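Local coordinates for protein fumarylacetoacetate hydrolase (Burkholderia xenovorans, PDB 5TI1) that probably hydrolyses fumarylacetoacetate to fumarate and acetoacetate, the last step of phenylalanine and tyrosine breakdown, and binds a magnesium ion, at residues P149-F154 with L258-A263; L223-E228 with D415-A420. All coordinates share one frame; numbering follows the deposited sequence.

Contact 1 of 2, residues P149-F154 with L258-A263; sequences PGYTDF and LNDWSA. With NA (sodium ion), chain L; MG (magnesium ion), chain K.
Asp-153 and Asp-260 meet through a magnesium ion. OD2 of Asp-153 lies 2.3 Å from the metal and OD2 of Asp-260 2.4 Å, which leaves the two OD2 atoms 3.1 Å apart, a close approach of acidic oxygens that the cation probably offsets. The carboxylate planes stand at 90° to each other. Aspartate suits both places, its short side chain bringing a carboxylate oxygen from the backbone to the ion. Asp-260 also bridges: its OD1 binds a sodium ion at 2.4 Å, and the carbonyl O of Trp-261 joins it there. A water gives a hydrogen bond to OD1 of Asp-260 (2.8 Å) and is bonded to OH of Tyr-151, so the phenol reaches the carboxylate indirectly. With CG of Tyr-151 anti to the backbone N (chi1 163°), its ring extends to Leu-258, whose CD2 touches the phenol OH at 3.7 Å. In the second shell, OG of Ser-262 donates to the carbonyl O of Asp-260, probably helping to hold the inverse gamma turn centred on that residue. Glu-226 and Glu-228 complete the protein ligands of magnesium; Lys-280, Ala-283 and Thr-284 those of sodium. Strands 151-154 and 252-263 belong to one mixed sheet, separated there by strands 372-374 and 223-233, while strand 284-292 flanks 252-263.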
# COMPACT_ATOMS: atom_id res chain seq x y z
N PRO B 149 -3.06 -6.60 1.77
CA PRO B 149 -1.64 -6.32 1.50
C PRO B 149 -1.45 -5.02 0.72
O PRO B 149 -0.47 -4.30 0.96
CB PRO B 149 -1.19 -7.55 0.68
CG PRO B 149 -2.24 -8.60 0.92
CD PRO B 149 -3.52 -7.81 1.07
N GLY B 150 -2.35 -4.73 -0.21
CA GLY B 150 -2.32 -3.53 -1.03
C GLY B 150 -3.72 -3.07 -1.38
O GLY B 150 -4.61 -3.88 -1.66
N TYR B 151 -3.92 -1.75 -1.39
CA TYR B 151 -5.19 -1.14 -1.77
C TYR B 151 -4.93 -0.20 -2.94
O TYR B 151 -4.11 0.72 -2.84
CB TYR B 151 -5.83 -0.42 -0.57
CG TYR B 151 -6.91 0.58 -0.92
CD1 TYR B 151 -7.91 0.27 -1.84
CD2 TYR B 151 -6.95 1.84 -0.30
CE1 TYR B 151 -8.91 1.19 -2.15
CE2 TYR B 151 -7.94 2.76 -0.61
CZ TYR B 151 -8.92 2.43 -1.54
OH TYR B 151 -9.90 3.33 -1.85
N THR B 152 -5.61 -0.45 -4.05
CA THR B 152 -5.52 0.33 -5.27
C THR B 152 -6.88 0.93 -5.56
O THR B 152 -7.90 0.26 -5.36
CB THR B 152 -5.08 -0.55 -6.45
OG1 THR B 152 -3.79 -1.12 -6.19
CG2 THR B 152 -5.07 0.25 -7.74
N ASP B 153 -6.92 2.17 -6.04
CA ASP B 153 -8.19 2.80 -6.35
C ASP B 153 -8.19 3.32 -7.78
O ASP B 153 -7.23 3.99 -8.20
CB ASP B 153 -8.51 3.93 -5.38
CG ASP B 153 -9.96 4.37 -5.45
OD1 ASP B 153 -10.84 3.52 -5.78
OD2 ASP B 153 -10.22 5.56 -5.20
N PHE B 154 -9.24 3.01 -8.53
CA PHE B 154 -9.34 3.44 -9.90
C PHE B 154 -10.28 4.64 -9.99
O PHE B 154 -10.55 5.31 -8.99
CB PHE B 154 -9.79 2.25 -10.76
CG PHE B 154 -8.73 1.19 -10.89
CD1 PHE B 154 -7.75 1.28 -11.88
CD2 PHE B 154 -8.68 0.13 -9.99
CE1 PHE B 154 -6.75 0.32 -11.98
CE2 PHE B 154 -7.68 -0.83 -10.08
CZ PHE B 154 -6.71 -0.74 -11.08
N LEU B 258 -17.48 0.13 -0.74
CA LEU B 258 -16.27 0.89 -0.40
C LEU B 258 -16.58 2.38 -0.46
O LEU B 258 -17.00 2.89 -1.50
CB LEU B 258 -15.11 0.53 -1.35
CG LEU B 258 -13.70 1.03 -1.01
CD1 LEU B 258 -12.61 0.15 -1.69
CD2 LEU B 258 -13.49 2.48 -1.40
N ASN B 259 -16.39 3.07 0.67
CA ASN B 259 -16.54 4.51 0.74
C ASN B 259 -15.14 5.11 0.90
O ASN B 259 -14.54 5.04 1.98
CB ASN B 259 -17.44 4.92 1.91
CG ASN B 259 -17.67 6.43 1.95
OD1 ASN B 259 -17.12 7.17 1.13
ND2 ASN B 259 -18.50 6.89 2.91
N ASP B 260 -14.64 5.71 -0.18
CA ASP B 260 -13.32 6.34 -0.18
C ASP B 260 -13.48 7.79 0.27
O ASP B 260 -13.55 8.72 -0.54
CB ASP B 260 -12.68 6.24 -1.56
CG ASP B 260 -11.34 6.97 -1.64
OD1 ASP B 260 -10.69 7.15 -0.58
OD2 ASP B 260 -10.96 7.38 -2.76
N TRP B 261 -13.56 7.98 1.59
CA TRP B 261 -13.71 9.31 2.16
C TRP B 261 -12.66 10.26 1.59
O TRP B 261 -11.47 9.93 1.51
CB TRP B 261 -13.58 9.26 3.69
CG TRP B 261 -14.49 8.28 4.38
CD1 TRP B 261 -14.18 7.00 4.76
CD2 TRP B 261 -15.84 8.52 4.80
NE1 TRP B 261 -15.27 6.42 5.37
CE2 TRP B 261 -16.30 7.33 5.42
CE3 TRP B 261 -16.71 9.61 4.71
CZ2 TRP B 261 -17.58 7.21 5.96
CZ3 TRP B 261 -17.99 9.48 5.24
CH2 TRP B 261 -18.41 8.30 5.86
N SER B 262 -13.11 11.45 1.20
CA SER B 262 -12.26 12.42 0.51
C SER B 262 -12.38 13.78 1.17
O SER B 262 -13.49 14.25 1.44
CB SER B 262 -12.64 12.53 -0.96
OG SER B 262 -12.29 11.34 -1.66
N ALA B 263 -11.24 14.42 1.42
CA ALA B 263 -11.17 15.82 1.86
C ALA B 263 -10.77 16.65 0.64
O ALA B 263 -9.58 16.76 0.33
CB ALA B 263 -10.19 15.99 3.01
NA NA L . -10.40 7.65 1.71
MG MG K . -11.89 7.05 -4.92
O HOH W 1 -8.28 6.02 -1.55

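Contact 2 of 2, residues L223-E228 with D415-A420; sequences LDIELE and DELTLA. With MG (magnesium ion), chain K.
Ile-225 and Leu-417 make one of two apolar pairs that join these segments. The CG2 methyl of Ile-225 presses on the branch of Leu-417, 3.5 Å from CG and 3.6 Å from CD1, the two side chains running at a slant to each other. Chi1 of 73° sets CG1 of Ile-225 between the backbone N and the carbonyl carbon and turns CG2 to the side of the N, where it meets the leucine. In the second pair CD1 of Leu-227 lies 3.6 Å from CD2 of Leu-419, and equally near its CG. The CB of Leu-227 does not aim directly at the other segment; a chi1 of 162° brings the branch round to it. Branched aliphatic residues suit this buried seam, since they fill it without bringing polar atoms that would need partners.

No hydrogen bond crosses between the segments, for they belong to different sheets: 223-233 lies inside the mixed sheet that carries the metal site, and 416-424 pairs with 321-331 and 429-440 in another. The contact is thus a sheet-to-sheet interface within the C-terminal FAA hydrolase family region, and Val-328 and Leu-330 of strand 321-331 add to its apolar filling.

Metal binding occupies the other side of 223-228. Alternation along the chain sends Glu-226 and Glu-228 away from 415-420, and their extended side chains reach the magnesium ion, OE2 of Glu-226 at 2.2 Å and OE1 of Glu-228 at 2.2 Å. Glutamate suits these places because its length carries a carboxylate from the backbone to the ion. The second oxygens are held too: OE1 of Glu-226 forms a salt bridge with Arg-264, and OE2 of Glu-228 is hydrogen-bonded by the backbone N of Gly-376.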
# COMPACT_ATOMS: atom_id res chain seq x y z
N LEU B 223 -15.57 17.78 3.15
CA LEU B 223 -15.51 16.35 3.41
C LEU B 223 -16.59 15.63 2.61
O LEU B 223 -17.78 15.99 2.68
CB LEU B 223 -15.69 16.09 4.90
CG LEU B 223 -15.57 14.65 5.37
CD1 LEU B 223 -14.15 14.11 5.05
CD2 LEU B 223 -15.91 14.58 6.84
N ASP B 224 -16.19 14.61 1.86
CA ASP B 224 -17.09 14.00 0.90
C ASP B 224 -16.95 12.48 0.97
O ASP B 224 -15.95 11.95 1.47
CB ASP B 224 -16.82 14.52 -0.52
CG ASP B 224 -17.99 14.31 -1.47
OD1 ASP B 224 -19.01 13.73 -1.04
OD2 ASP B 224 -17.90 14.74 -2.64
N ILE B 225 -17.98 11.80 0.49
CA ILE B 225 -17.92 10.36 0.25
C ILE B 225 -17.40 10.12 -1.16
O ILE B 225 -17.36 11.03 -1.99
CB ILE B 225 -19.30 9.68 0.38
CG1 ILE B 225 -20.16 10.04 -0.83
CG2 ILE B 225 -19.96 10.06 1.70
CD1 ILE B 225 -21.49 9.36 -0.86
N GLU B 226 -17.03 8.87 -1.44
CA GLU B 226 -16.94 8.38 -2.81
C GLU B 226 -17.56 7.00 -2.81
O GLU B 226 -17.00 6.06 -2.23
CB GLU B 226 -15.50 8.35 -3.33
CG GLU B 226 -14.88 9.74 -3.42
CD GLU B 226 -13.79 9.85 -4.47
OE1 GLU B 226 -13.63 10.94 -5.06
OE2 GLU B 226 -13.11 8.84 -4.72
N LEU B 227 -18.76 6.90 -3.40
CA LEU B 227 -19.46 5.64 -3.51
C LEU B 227 -18.73 4.75 -4.50
O LEU B 227 -18.57 5.12 -5.67
CB LEU B 227 -20.90 5.86 -3.97
CG LEU B 227 -21.60 4.62 -4.53
CD1 LEU B 227 -21.88 3.61 -3.44
CD2 LEU B 227 -22.90 5.01 -5.21
N GLU B 228 -18.28 3.58 -4.04
CA GLU B 228 -17.51 2.66 -4.86
C GLU B 228 -17.82 1.23 -4.46
O GLU B 228 -18.41 0.96 -3.41
CB GLU B 228 -16.00 2.90 -4.72
CG GLU B 228 -15.56 4.33 -4.94
CD GLU B 228 -14.06 4.46 -5.01
OE1 GLU B 228 -13.54 5.57 -4.79
OE2 GLU B 228 -13.41 3.43 -5.28
N ASP B 415 -22.89 13.73 10.95
CA ASP B 415 -23.58 13.03 9.86
C ASP B 415 -23.11 11.58 9.78
O ASP B 415 -21.90 11.30 9.83
CB ASP B 415 -23.31 13.68 8.51
CG ASP B 415 -23.97 15.04 8.34
OD1 ASP B 415 -24.72 15.49 9.24
OD2 ASP B 415 -23.72 15.64 7.27
N GLU B 416 -24.05 10.66 9.61
CA GLU B 416 -23.71 9.26 9.34
C GLU B 416 -24.00 8.96 7.87
O GLU B 416 -25.10 9.23 7.38
CB GLU B 416 -24.50 8.30 10.25
CG GLU B 416 -24.18 6.82 9.99
CD GLU B 416 -24.88 5.87 10.96
OE1 GLU B 416 -26.13 5.92 11.07
OE2 GLU B 416 -24.18 5.06 11.60
N LEU B 417 -23.01 8.42 7.17
CA LEU B 417 -23.12 8.11 5.75
C LEU B 417 -23.16 6.60 5.60
O LEU B 417 -22.25 5.91 6.09
CB LEU B 417 -21.95 8.71 4.96
CG LEU B 417 -22.08 10.18 4.54
CD1 LEU B 417 -23.12 10.33 3.45
CD2 LEU B 417 -22.37 11.14 5.71
N THR B 418 -24.20 6.08 4.94
CA THR B 418 -24.39 4.64 4.82
C THR B 418 -24.53 4.24 3.36
O THR B 418 -25.50 4.63 2.69
CB THR B 418 -25.62 4.18 5.61
OG1 THR B 418 -25.51 4.62 6.97
CG2 THR B 418 -25.70 2.67 5.59
N LEU B 419 -23.60 3.43 2.88
CA LEU B 419 -23.69 2.79 1.57
C LEU B 419 -24.40 1.45 1.70
O LEU B 419 -24.16 0.70 2.66
CB LEU B 419 -22.30 2.56 0.97
CG LEU B 419 -21.56 3.64 0.19
CD1 LEU B 419 -21.35 4.84 1.02
CD2 LEU B 419 -20.21 3.10 -0.32
N ALA B 420 -25.26 1.14 0.73
CA ALA B 420 -25.96 -0.13 0.70
C ALA B 420 -26.04 -0.61 -0.74
O ALA B 420 -26.01 0.19 -1.68
CB ALA B 420 -27.37 -0.02 1.29
MG MG K . -11.89 7.05 -4.92

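Both contacts are buried, and they share the metal-bearing sheet: strands 223-233 and 252-263 are neighbours in it, with a probable backbone hydrogen bond from Asp-224 N to Ser-262 O at 2.8 Å. Contact 1 joins parts of that one sheet mostly through ions, water and carboxylates, with one tyrosine-leucine touch, whereas contact 2 joins it to a second sheet chiefly through aliphatic side chains. Residues 223-228 link the two chemistries, contributing two glutamates to the magnesium ion of contact 1 and two apolar side chains to the interface of contact 2. OD1 of Asp-153 and OE2 of Glu-228 lie 2.6 Å apart, where the two contacts touch beside the magnesium ion.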